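Aminoglycoside N(3)-acetyltransferase (Enterobacter cloacae, PDB 6NP4) probably confers resistance to 2-deoxystreptamine antibiotics such as gentamicin, kanamycin and tobramycin by transferring an acetyl group from acetyl-CoA to their 3-amino group. Local coordinates at residues Ser65-Thr70 with Arg183-Ser188. Sequence-based numbering, arbitrary orientation.
With TOY (tobramycin), chain B.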
loop_
_atom_site.group_PDB
_atom_site.type_symbol
_atom_site.label_atom_id
_atom_site.label_comp_id
_atom_site.label_asym_id
_atom_site.label_seq_id
_atom_site.Cartn_x
_atom_site.Cartn_y
_atom_site.Cartn_z
ATOM N N SER A 65 10.671 10.842 -0.381
ATOM C CA SER A 65 9.540 11.717 -0.123
ATOM C C SER A 65 9.877 12.734 0.964
ATOM O O SER A 65 10.316 12.339 2.050
ATOM C CB SER A 65 8.374 10.903 0.367
ATOM O OG SER A 65 7.343 11.817 0.679
ATOM N N PRO A 66 9.665 14.033 0.723
ATOM C CA PRO A 66 9.990 15.055 1.736
ATOM C C PRO A 66 8.857 15.268 2.738
ATOM O O PRO A 66 8.496 16.399 3.085
ATOM C CB PRO A 66 10.237 16.300 0.883
ATOM C CG PRO A 66 9.307 16.135 -0.269
ATOM C CD PRO A 66 9.270 14.645 -0.556
ATOM N N TYR A 67 8.286 14.166 3.219
ATOM C CA TYR A 67 7.141 14.219 4.127
ATOM C C TYR A 67 7.510 14.890 5.444
ATOM O O TYR A 67 6.929 15.914 5.823
ATOM C CB TYR A 67 6.649 12.790 4.372
ATOM C CG TYR A 67 5.373 12.682 5.167
ATOM C CD1 TYR A 67 4.131 12.737 4.535
ATOM C CD2 TYR A 67 5.403 12.538 6.548
ATOM C CE1 TYR A 67 2.950 12.629 5.257
ATOM C CE2 TYR A 67 4.215 12.433 7.284
ATOM C CZ TYR A 67 2.997 12.483 6.614
ATOM O OH TYR A 67 1.803 12.387 7.293
ATOM N N GLU A 68 8.491 14.331 6.154
ATOM C CA GLU A 68 8.859 14.888 7.453
ATOM C C GLU A 68 9.356 16.316 7.307
ATOM O O GLU A 68 9.137 17.155 8.188
ATOM C CB GLU A 68 9.929 14.013 8.109
ATOM C CG GLU A 68 9.431 12.624 8.552
ATOM C CD GLU A 68 9.499 11.550 7.466
ATOM O OE1 GLU A 68 9.722 11.851 6.274
ATOM O OE2 GLU A 68 9.315 10.371 7.806
ATOM N N GLN A 69 10.058 16.600 6.208
ATOM C CA GLN A 69 10.699 17.891 5.990
ATOM C C GLN A 69 9.702 18.993 5.679
ATOM O O GLN A 69 10.039 20.169 5.833
ATOM C CB GLN A 69 11.715 17.772 4.848
ATOM C CG GLN A 69 12.883 16.829 5.149
ATOM C CD GLN A 69 12.610 15.368 4.758
ATOM O OE1 GLN A 69 11.473 14.950 4.561
ATOM N NE2 GLN A 69 13.676 14.589 4.653
ATOM N N THR A 70 8.485 18.645 5.248
ATOM C CA THR A 70 7.475 19.629 4.922
ATOM C C THR A 70 6.252 19.548 5.822
ATOM O O THR A 70 5.384 20.417 5.728
ATOM C CB THR A 70 7.035 19.534 3.456
ATOM O OG1 THR A 70 6.331 18.308 3.259
ATOM C CG2 THR A 70 8.217 19.613 2.482
ATOM N N ARG A 183 -7.833 13.421 12.676
ATOM C CA ARG A 183 -6.602 14.169 12.473
ATOM C C ARG A 183 -6.293 14.332 10.992
ATOM O O ARG A 183 -6.461 13.398 10.192
ATOM C CB ARG A 183 -5.442 13.417 13.108
ATOM C CG ARG A 183 -5.511 13.357 14.629
ATOM C CD ARG A 183 -4.528 12.381 15.203
ATOM N NE ARG A 183 -3.138 12.639 14.859
ATOM C CZ ARG A 183 -2.269 13.247 15.658
ATOM N NH1 ARG A 183 -2.642 13.706 16.836
ATOM N NH2 ARG A 183 -1.012 13.414 15.267
ATOM N N ARG A 184 -5.809 15.520 10.648
ATOM C CA ARG A 184 -5.327 15.825 9.323
ATOM C C ARG A 184 -3.892 16.319 9.425
ATOM O O ARG A 184 -3.422 16.754 10.489
ATOM C CB ARG A 184 -6.236 16.837 8.614
ATOM C CG ARG A 184 -7.634 16.295 8.384
ATOM C CD ARG A 184 -8.569 17.234 7.687
ATOM N NE ARG A 184 -8.119 17.571 6.346
ATOM C CZ ARG A 184 -8.288 16.804 5.280
ATOM N NH1 ARG A 184 -8.881 15.620 5.378
ATOM N NH2 ARG A 184 -7.850 17.220 4.110
ATOM N N VAL A 185 -3.185 16.217 8.308
ATOM C CA VAL A 185 -1.810 16.684 8.178
ATOM C C VAL A 185 -1.727 17.564 6.944
ATOM O O VAL A 185 -2.488 17.394 5.984
ATOM C CB VAL A 185 -0.794 15.522 8.060
ATOM C CG1 VAL A 185 -0.648 14.767 9.372
ATOM C CG2 VAL A 185 -1.141 14.590 6.889
ATOM N N THR A 186 -0.764 18.483 6.957
ATOM C CA THR A 186 -0.413 19.293 5.802
ATOM C C THR A 186 1.033 19.004 5.429
ATOM O O THR A 186 1.910 18.946 6.296
ATOM C CB THR A 186 -0.595 20.781 6.110
ATOM O OG1 THR A 186 -1.978 21.035 6.350
ATOM C CG2 THR A 186 -0.094 21.676 4.971
ATOM N N TYR A 187 1.285 18.801 4.139
ATOM C CA TYR A 187 2.637 18.539 3.663
ATOM C C TYR A 187 2.725 18.989 2.213
ATOM O O TYR A 187 1.711 19.329 1.589
ATOM C CB TYR A 187 3.050 17.074 3.878
ATOM C CG TYR A 187 2.143 16.050 3.257
ATOM C CD1 TYR A 187 2.239 15.712 1.918
ATOM C CD2 TYR A 187 1.198 15.414 4.020
ATOM C CE1 TYR A 187 1.397 14.757 1.349
ATOM C CE2 TYR A 187 0.355 14.445 3.466
ATOM C CZ TYR A 187 0.467 14.122 2.133
ATOM O OH TYR A 187 -0.358 13.159 1.582
ATOM N N SER A 188 3.947 19.009 1.686
ATOM C CA SER A 188 4.195 19.502 0.343
ATOM C C SER A 188 5.026 18.491 -0.417
ATOM O O SER A 188 5.978 17.924 0.126
ATOM C CB SER A 188 4.950 20.835 0.367
ATOM O OG SER A 188 4.222 21.839 1.051
HETATM C C11 TOY B . 4.007 3.016 9.910
HETATM O O11 TOY B . 3.028 2.949 8.921
HETATM C C21 TOY B . 4.462 1.575 10.228
HETATM N N21 TOY B . 4.902 0.925 8.959
HETATM C C31 TOY B . 3.395 0.777 10.839
HETATM C C41 TOY B . 2.840 1.449 12.032
HETATM O O41 TOY B . 1.639 0.790 12.458
HETATM C C51 TOY B . 2.440 2.892 11.749
HETATM O O51 TOY B . 3.543 3.644 11.141
HETATM C C61 TOY B . 2.061 3.567 13.030
HETATM N N61 TOY B . 1.587 4.916 12.766
HETATM C C12 TOY B . 2.063 5.559 5.704
HETATM N N12 TOY B . 1.492 6.596 4.845
HETATM C C22 TOY B . 0.938 4.736 6.342
HETATM C C32 TOY B . 1.537 3.629 7.231
HETATM N N32 TOY B . 0.471 2.895 7.897
HETATM C C42 TOY B . 2.503 4.136 8.326
HETATM C C52 TOY B . 3.545 5.079 7.713
HETATM O O52 TOY B . 4.257 5.731 8.735
HETATM C C62 TOY B . 2.922 6.162 6.815
HETATM O O62 TOY B . 3.958 6.907 6.221
HETATM C C13 TOY B . 3.888 8.285 6.313
HETATM C C23 TOY B . 4.578 8.841 5.078
HETATM O O23 TOY B . 3.903 8.310 3.949
HETATM C C33 TOY B . 6.025 8.477 5.045
HETATM N N33 TOY B . 6.661 9.054 3.793
HETATM C C43 TOY B . 6.720 8.924 6.304
HETATM O O43 TOY B . 8.072 8.472 6.311
HETATM C C53 TOY B . 5.985 8.368 7.530
HETATM O O53 TOY B . 4.595 8.810 7.479
HETATM C C63 TOY B . 6.610 8.773 8.834
HETATM O O63 TOY B . 6.744 10.162 8.913
HETATM O O HOH W 1 4.149 21.697 3.697
#
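The hydroxyl OG1 of T70 takes a nearly straight hydrogen bond from the backbone N of S188, 2.9 Å long with an angle of 171° at the hydrogen. T70 OG1 is also 2.9 Å from P66 O, the carbonyl just before the helix 67-70, so one hydroxyl meets its own turn and, through S188 N, strand 184-193. What turns OG1 to the strand is a chi1 of 68°, which sets it between the backbone N and the carbonyl carbon of T70. A water adds a second link, donating to T70 O and accepting from S188 OG, which is also hydrogen-bonded to T201 on the adjoining strand. The strand belongs to a two-stranded antiparallel hairpin with 196-205, set apart from the main mixed sheet; here the helix connects it to the aminoglycoside site. Y67 is the go-between. Y67 CE1 comes over a face of the Y187 ring, 3.5 Å from Y187 CD2, with the ring planes inclined at 46°, while Y67 OH meets CG2 of V185. A face of the Y67 ring lies under tobramycin, whose C23 sits 3.8 Å above the ring centre. On the next residue, E68 OE2 accepts hydrogen bonds from tobramycin O43 at 2.7 Å and O63 at 2.8 Å, gripping the same sugar that rests on Y67.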